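Serine--tRNA ligase (Pyrococcus horikoshii, PDB 2ZR2) probably catalyses the ATP-dependent attachment of serine to tRNA(Ser), and also to tRNA(Sec), as a homodimeric class II aminoacyl-tRNA synthetase. Local coordinates at residues Val305-Tyr310 against Ser405-Thr410; Glu140-Gln145 against Gly366-Val371. All coordinates share one frame; numbering follows the deposited sequence.

Contact 1 (Val305-Tyr310 against Ser405-Thr410). With AMP (adenosine monophosphate), chain C.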
loop_
_atom_site.group_PDB
_atom_site.type_symbol
_atom_site.label_atom_id
_atom_site.label_comp_id
_atom_site.label_asym_id
_atom_site.label_seq_id
_atom_site.Cartn_x
_atom_site.Cartn_y
_atom_site.Cartn_z
ATOM N N VAL A 305 -0.985 2.078 13.688
ATOM C CA VAL A 305 -0.195 3.153 14.255
ATOM C C VAL A 305 0.859 2.418 15.082
ATOM O O VAL A 305 0.512 1.660 15.989
ATOM C CB VAL A 305 -1.066 4.023 15.159
ATOM C CG1 VAL A 305 -0.219 5.056 15.863
ATOM C CG2 VAL A 305 -2.159 4.690 14.327
ATOM N N GLU A 306 2.136 2.617 14.774
ATOM C CA GLU A 306 3.184 1.896 15.492
ATOM C C GLU A 306 4.145 2.751 16.308
ATOM O O GLU A 306 4.525 3.847 15.908
ATOM C CB GLU A 306 3.979 1.036 14.502
ATOM C CG GLU A 306 5.061 0.191 15.122
ATOM C CD GLU A 306 4.614 -1.220 15.444
ATOM O OE1 GLU A 306 3.451 -1.404 15.863
ATOM O OE2 GLU A 306 5.441 -2.154 15.293
ATOM N N GLN A 307 4.532 2.239 17.469
ATOM C CA GLN A 307 5.470 2.942 18.321
ATOM C C GLN A 307 6.839 2.374 18.013
ATOM O O GLN A 307 7.025 1.153 18.017
ATOM C CB GLN A 307 5.209 2.677 19.813
ATOM C CG GLN A 307 3.858 3.063 20.402
ATOM C CD GLN A 307 3.752 2.590 21.857
ATOM O OE1 GLN A 307 4.489 3.051 22.722
ATOM N NE2 GLN A 307 2.849 1.655 22.117
ATOM N N PHE A 308 7.803 3.234 17.727
ATOM C CA PHE A 308 9.138 2.716 17.511
ATOM C C PHE A 308 10.079 3.530 18.377
ATOM O O PHE A 308 9.927 4.743 18.511
ATOM C CB PHE A 308 9.533 2.787 16.052
ATOM C CG PHE A 308 10.772 2.005 15.731
ATOM C CD1 PHE A 308 12.036 2.537 15.988
ATOM C CD2 PHE A 308 10.677 0.753 15.127
ATOM C CE1 PHE A 308 13.183 1.836 15.642
ATOM C CE2 PHE A 308 11.812 0.042 14.778
ATOM C CZ PHE A 308 13.076 0.587 15.033
ATOM N N VAL A 309 11.046 2.842 18.974
ATOM C CA VAL A 309 12.001 3.458 19.882
ATOM C C VAL A 309 13.458 3.055 19.681
ATOM O O VAL A 309 13.796 1.858 19.578
ATOM C CB VAL A 309 11.621 3.134 21.348
ATOM C CG1 VAL A 309 12.705 3.581 22.285
ATOM C CG2 VAL A 309 10.309 3.812 21.706
ATOM N N TYR A 310 14.311 4.077 19.614
ATOM C CA TYR A 310 15.757 3.902 19.499
ATOM C C TYR A 310 16.216 4.287 20.901
ATOM O O TYR A 310 15.887 5.372 21.379
ATOM C CB TYR A 310 16.359 4.879 18.495
ATOM C CG TYR A 310 16.140 4.554 17.029
ATOM C CD1 TYR A 310 14.992 4.985 16.350
ATOM C CD2 TYR A 310 17.116 3.876 16.299
ATOM C CE1 TYR A 310 14.841 4.752 14.978
ATOM C CE2 TYR A 310 16.973 3.638 14.931
ATOM C CZ TYR A 310 15.840 4.080 14.273
ATOM O OH TYR A 310 15.729 3.869 12.906
ATOM N N SER A 405 6.124 -1.390 19.208
ATOM C CA SER A 405 4.904 -1.818 19.834
ATOM C C SER A 405 3.721 -1.222 19.128
ATOM O O SER A 405 3.725 -0.066 18.715
ATOM C CB SER A 405 4.876 -1.398 21.295
ATOM O OG SER A 405 3.585 -1.594 21.844
ATOM N N THR A 406 2.697 -2.033 18.982
ATOM C CA THR A 406 1.489 -1.578 18.343
ATOM C C THR A 406 0.973 -0.458 19.216
ATOM O O THR A 406 1.290 -0.407 20.398
ATOM C CB THR A 406 0.445 -2.706 18.344
ATOM O OG1 THR A 406 1.037 -3.893 17.818
ATOM C CG2 THR A 406 -0.770 -2.335 17.514
ATOM N N ALA A 407 0.230 0.466 18.625
ATOM C CA ALA A 407 -0.431 1.517 19.397
ATOM C C ALA A 407 -1.856 1.026 19.152
ATOM O O ALA A 407 -2.573 0.634 20.070
ATOM C CB ALA A 407 -0.218 2.882 18.778
ATOM N N ILE A 408 -2.239 1.013 17.883
ATOM C CA ILE A 408 -3.532 0.508 17.477
ATOM C C ILE A 408 -3.478 0.050 16.033
ATOM O O ILE A 408 -3.009 0.765 15.143
ATOM C CB ILE A 408 -4.638 1.549 17.582
ATOM C CG1 ILE A 408 -4.972 1.806 19.044
ATOM C CG2 ILE A 408 -5.893 1.043 16.864
ATOM C CD1 ILE A 408 -6.064 2.864 19.233
ATOM N N ALA A 409 -3.933 -1.172 15.815
ATOM C CA ALA A 409 -4.004 -1.714 14.482
ATOM C C ALA A 409 -5.523 -1.687 14.375
ATOM O O ALA A 409 -6.212 -2.423 15.068
ATOM C CB ALA A 409 -3.465 -3.123 14.466
ATOM N N THR A 410 -6.038 -0.795 13.540
ATOM C CA THR A 410 -7.477 -0.620 13.402
ATOM C C THR A 410 -8.279 -1.894 13.188
ATOM O O THR A 410 -9.311 -2.084 13.827
ATOM C CB THR A 410 -7.810 0.414 12.293
ATOM O OG1 THR A 410 -7.278 -0.026 11.034
ATOM C CG2 THR A 410 -7.213 1.769 12.640
HETATM P P AMP C . 3.151 -8.000 14.593
HETATM O O1P AMP C . 3.532 -7.853 16.012
HETATM O O2P AMP C . 3.519 -6.881 13.503
HETATM O O3P AMP C . 2.849 -9.447 13.918
HETATM O "O5'" AMP C . 1.583 -7.588 14.658
HETATM C "C5'" AMP C . 1.137 -6.558 15.543
HETATM C "C4'" AMP C . -0.365 -6.351 15.431
HETATM O "O4'" AMP C . -0.746 -6.087 14.066
HETATM C "C3'" AMP C . -1.164 -7.592 15.818
HETATM O "O3'" AMP C . -1.271 -7.669 17.241
HETATM C "C2'" AMP C . -2.514 -7.217 15.259
HETATM O "O2'" AMP C . -3.136 -6.229 16.085
HETATM C "C1'" AMP C . -2.129 -6.613 13.895
HETATM N N9 AMP C . -2.092 -7.670 12.841
HETATM C C8 AMP C . -1.065 -8.495 12.564
HETATM N N7 AMP C . -1.392 -9.266 11.523
HETATM C C5 AMP C . -2.625 -8.936 11.145
HETATM C C6 AMP C . -3.480 -9.380 10.140
HETATM N N6 AMP C . -3.098 -10.340 9.314
HETATM N N1 AMP C . -4.703 -8.816 10.008
HETATM C C2 AMP C . -5.104 -7.834 10.829
HETATM N N3 AMP C . -4.299 -7.392 11.802
HETATM C C4 AMP C . -3.067 -7.924 11.979
#
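Val305 and Gln307 hold the strand of Ser405 through alternating antiparallel backbone bonds, and between them the register slips by one residue at a classic beta bulge. Ala407 and Ile408 both face Val305: its carbonyl O takes the N-H of Ala407 at 2.9 Å and, weakly, that of Ile408, while its own N gives a bond to Ile408 O of 2.8 Å. Further along, Gln307 N reaches Ser405 O at 2.7 Å, and Ser405 N returns a bond to Gln307 O.

The tight side of the pairing carries Val305, Gln307 and Ser405. With CG1 anti to the backbone N (chi1 174°), Val305 sets that methyl 3.6 Å from Ala407 CB. Gln307 lies extended beyond CG and sends NE2 to Thr406 O at 3.1 Å. The acceptor is close to the amide plane, yet the donor stands above the carbonyl plane, 40° out of it. Ser405 OG donates to the same oxygen, so two side-chain bonds grip this carbonyl. Helices 190-209 and 316-333 pack on this face, and Asn326 and Ile323 bind the Gln307 amide further.

The other face is looser across the strands and turns to the ligand. Glu306, bent at chi2 (95°), brings OE1 to 3.2 Å from Ser405 O, two acceptors with no bond between them; Lys304 is its long, weak ionic partner. Thr406 OG1, bonded to Ser373 N, lies 3.5 Å from AMP C5'.

The chemistry thus divides by face: apolar contacts and the hydrogen bonds of the Gln307 amide lie on the face of Val305, Gln307 and Ser405, while the polar side chains of Glu306 and Thr406, probably serine ligands, lie on the opposite face, consistent with a class II active-site sheet.

Contact 2 (Glu140-Gln145 against Gly366-Val371). With AMP (adenosine monophosphate), chain C; SO4 (sulfate ion), chain E.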
loop_
_atom_site.group_PDB
_atom_site.type_symbol
_atom_site.label_atom_id
_atom_site.label_comp_id
_atom_site.label_asym_id
_atom_site.label_seq_id
_atom_site.Cartn_x
_atom_site.Cartn_y
_atom_site.Cartn_z
ATOM N N GLU A 140 -16.689 -21.258 31.558
ATOM C CA GLU A 140 -15.516 -22.007 31.963
ATOM C C GLU A 140 -14.281 -21.496 31.211
ATOM O O GLU A 140 -13.330 -21.022 31.844
ATOM C CB GLU A 140 -15.727 -23.512 31.738
ATOM C CG GLU A 140 -14.873 -24.405 32.642
ATOM C CD GLU A 140 -15.276 -25.875 32.585
ATOM O OE1 GLU A 140 -14.676 -26.693 33.326
ATOM O OE2 GLU A 140 -16.193 -26.211 31.801
ATOM N N ARG A 141 -14.299 -21.560 29.874
ATOM C CA ARG A 141 -13.151 -21.104 29.086
ATOM C C ARG A 141 -12.669 -19.738 29.551
ATOM O O ARG A 141 -11.459 -19.490 29.639
ATOM C CB ARG A 141 -13.472 -21.051 27.585
ATOM C CG ARG A 141 -12.288 -20.555 26.722
ATOM C CD ARG A 141 -12.422 -20.919 25.234
ATOM N NE ARG A 141 -13.479 -20.183 24.543
ATOM C CZ ARG A 141 -14.174 -20.654 23.509
ATOM N NH1 ARG A 141 -13.934 -21.868 23.037
ATOM N NH2 ARG A 141 -15.114 -19.913 22.943
ATOM N N PHE A 142 -13.600 -18.845 29.859
ATOM C CA PHE A 142 -13.192 -17.538 30.320
ATOM C C PHE A 142 -12.371 -17.645 31.604
ATOM O O PHE A 142 -11.211 -17.216 31.647
ATOM C CB PHE A 142 -14.406 -16.649 30.555
ATOM C CG PHE A 142 -14.080 -15.389 31.295
ATOM C CD1 PHE A 142 -14.177 -15.337 32.685
ATOM C CD2 PHE A 142 -13.622 -14.270 30.612
ATOM C CE1 PHE A 142 -13.818 -14.193 33.390
ATOM C CE2 PHE A 142 -13.258 -13.116 31.308
ATOM C CZ PHE A 142 -13.358 -13.078 32.706
ATOM N N LEU A 143 -12.977 -18.245 32.634
ATOM C CA LEU A 143 -12.359 -18.407 33.952
ATOM C C LEU A 143 -11.019 -19.094 33.924
ATOM O O LEU A 143 -10.150 -18.803 34.751
ATOM C CB LEU A 143 -13.295 -19.166 34.881
ATOM C CG LEU A 143 -14.653 -18.510 35.147
ATOM C CD1 LEU A 143 -15.562 -19.512 35.814
ATOM C CD2 LEU A 143 -14.485 -17.275 36.005
ATOM N N GLU A 144 -10.849 -20.011 32.981
ATOM C CA GLU A 144 -9.580 -20.716 32.840
ATOM C C GLU A 144 -8.535 -19.725 32.331
ATOM O O GLU A 144 -7.482 -19.547 32.942
ATOM C CB GLU A 144 -9.717 -21.856 31.835
ATOM C CG GLU A 144 -9.307 -23.203 32.373
ATOM C CD GLU A 144 -7.812 -23.328 32.554
ATOM O OE1 GLU A 144 -7.095 -23.305 31.528
ATOM O OE2 GLU A 144 -7.360 -23.449 33.719
ATOM N N GLN A 145 -8.856 -19.062 31.219
ATOM C CA GLN A 145 -7.952 -18.108 30.595
ATOM C C GLN A 145 -7.723 -16.854 31.430
ATOM O O GLN A 145 -6.685 -16.200 31.325
ATOM C CB GLN A 145 -8.481 -17.748 29.206
ATOM C CG GLN A 145 -8.593 -18.961 28.273
ATOM C CD GLN A 145 -7.236 -19.484 27.796
ATOM O OE1 GLN A 145 -6.696 -19.005 26.799
ATOM N NE2 GLN A 145 -6.680 -20.464 28.512
ATOM N N GLY A 366 -15.671 -15.678 22.614
ATOM C CA GLY A 366 -15.527 -16.432 23.839
ATOM C C GLY A 366 -14.050 -16.607 24.167
ATOM O O GLY A 366 -13.676 -17.555 24.839
ATOM N N LYS A 367 -13.191 -15.707 23.702
ATOM C CA LYS A 367 -11.761 -15.838 24.003
ATOM C C LYS A 367 -10.937 -14.544 23.942
ATOM O O LYS A 367 -11.436 -13.495 23.541
ATOM C CB LYS A 367 -11.146 -16.889 23.079
ATOM C CG LYS A 367 -11.696 -16.852 21.693
ATOM C CD LYS A 367 -11.128 -17.957 20.812
ATOM C CE LYS A 367 -11.721 -19.345 21.090
ATOM N NZ LYS A 367 -11.269 -20.343 20.051
ATOM N N PHE A 368 -9.685 -14.622 24.384
ATOM C CA PHE A 368 -8.778 -13.477 24.338
ATOM C C PHE A 368 -7.989 -13.574 23.026
ATOM O O PHE A 368 -7.440 -14.631 22.711
ATOM C CB PHE A 368 -7.768 -13.501 25.494
ATOM C CG PHE A 368 -8.362 -13.256 26.856
ATOM C CD1 PHE A 368 -8.891 -14.301 27.598
ATOM C CD2 PHE A 368 -8.347 -11.981 27.413
ATOM C CE1 PHE A 368 -9.390 -14.083 28.874
ATOM C CE2 PHE A 368 -8.845 -11.752 28.689
ATOM C CZ PHE A 368 -9.368 -12.802 29.420
ATOM N N ARG A 369 -7.925 -12.484 22.258
ATOM C CA ARG A 369 -7.176 -12.515 20.998
ATOM C C ARG A 369 -6.163 -11.377 20.977
ATOM O O ARG A 369 -6.435 -10.284 21.487
ATOM C CB ARG A 369 -8.116 -12.376 19.799
ATOM C CG ARG A 369 -9.326 -13.279 19.817
ATOM C CD ARG A 369 -8.904 -14.722 19.987
ATOM N NE ARG A 369 -7.878 -15.132 19.028
ATOM C CZ ARG A 369 -8.068 -15.267 17.716
ATOM N NH1 ARG A 369 -7.062 -15.648 16.952
ATOM N NH2 ARG A 369 -9.250 -15.019 17.161
ATOM N N GLU A 370 -4.996 -11.630 20.389
ATOM C CA GLU A 370 -3.967 -10.602 20.316
ATOM C C GLU A 370 -4.494 -9.372 19.627
ATOM O O GLU A 370 -5.169 -9.447 18.603
ATOM C CB GLU A 370 -2.739 -11.081 19.551
ATOM C CG GLU A 370 -1.714 -9.982 19.341
ATOM C CD GLU A 370 -0.595 -10.392 18.417
ATOM O OE1 GLU A 370 0.174 -9.502 17.983
ATOM O OE2 GLU A 370 -0.483 -11.604 18.127
ATOM N N VAL A 371 -4.153 -8.227 20.191
ATOM C CA VAL A 371 -4.589 -6.981 19.632
ATOM C C VAL A 371 -3.372 -6.027 19.521
ATOM O O VAL A 371 -3.379 -5.098 18.725
ATOM C CB VAL A 371 -5.747 -6.457 20.495
ATOM C CG1 VAL A 371 -5.242 -5.503 21.559
ATOM C CG2 VAL A 371 -6.821 -5.880 19.605
HETATM P P AMP C . 3.151 -8.000 14.593
HETATM O O1P AMP C . 3.532 -7.853 16.012
HETATM O O2P AMP C . 3.519 -6.881 13.503
HETATM O O3P AMP C . 2.849 -9.447 13.918
HETATM O "O5'" AMP C . 1.583 -7.588 14.658
HETATM C "C5'" AMP C . 1.137 -6.558 15.543
HETATM C "C4'" AMP C . -0.365 -6.351 15.431
HETATM O "O4'" AMP C . -0.746 -6.087 14.066
HETATM C "C3'" AMP C . -1.164 -7.592 15.818
HETATM O "O3'" AMP C . -1.271 -7.669 17.241
HETATM C "C2'" AMP C . -2.514 -7.217 15.259
HETATM O "O2'" AMP C . -3.136 -6.229 16.085
HETATM C "C1'" AMP C . -2.129 -6.613 13.895
HETATM N N9 AMP C . -2.092 -7.670 12.841
HETATM C C8 AMP C . -1.065 -8.495 12.564
HETATM N N7 AMP C . -1.392 -9.266 11.523
HETATM C C5 AMP C . -2.625 -8.936 11.145
HETATM C C6 AMP C . -3.480 -9.380 10.140
HETATM N N6 AMP C . -3.098 -10.340 9.314
HETATM N N1 AMP C . -4.703 -8.816 10.008
HETATM C C2 AMP C . -5.104 -7.834 10.829
HETATM N N3 AMP C . -4.299 -7.392 11.802
HETATM C C4 AMP C . -3.067 -7.924 11.979
HETATM S S SO4 E . -8.522 -18.034 13.995
HETATM O O1 SO4 E . -8.444 -17.665 12.569
HETATM O O2 SO4 E . -9.790 -17.518 14.553
HETATM O O3 SO4 E . -8.462 -19.500 14.151
HETATM O O4 SO4 E . -7.375 -17.435 14.699
#
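At the outer end of strand 367-378, one of the strands of the class II catalytic core, the short helix 139-146 packs against the strand's first residues. The two local axes approach to 8.9 Å at an angle of 55°, and the contact has a polar edge and an aromatic interior.

On the more exposed side, Arg141 runs out from the helix with CG anti to the backbone N (chi1 179°) and bends at chi3, which brings its guanidinium to Gly366. NE donates to Gly366 O at 2.7 Å; the carbonyl oxygen lies near the guanidinium plane, though the donor sits well above the carbonyl plane. NH2 adds a weak bond to the same oxygen. Lys367 CE covers one guanidinium face, 3.7 Å above its centre. The neighbouring positive charges, Arg141 NH1 and Lys367 NZ, are 4.3 Å apart and would probably disfavour a closer approach.

Inside, Phe368 points at the helix. Its CE1 meets Gln145 CB at 3.8 Å, and its CZ meets Phe142 CE2 at 4.3 Å.

Both phenylalanines make edge-to-face contacts with Trp361 of strand 354-362, and both touch Met150. Phe142 also packs on Ala132 and Val134 of strand 124-135 and on Tyr152 of strand 151-155, so the helix is seated by its aromatic side upon several strands.

How the contacts relate
The two contacts meet through neighbouring antiparallel strands, 367-378 and 398-406. Their centres lie 24 Å apart, yet the nearer ends touch: Thr406 CG2 of contact 1 packs 4.0 Å from Val371 O of contact 2. AMP bridges this junction. Ala409 CB of contact 1 approaches its O2' at 3.5 Å, while Val371 O accepts a weak bond from that same hydroxyl. Contact 1 thus lies at the active site, whereas the helix of contact 2 packs at the strand's far end, beyond Arg369, which holds a sulfate probably from the crystallisation liquor. A single strand therefore links a peripheral helix to the nucleotide pocket.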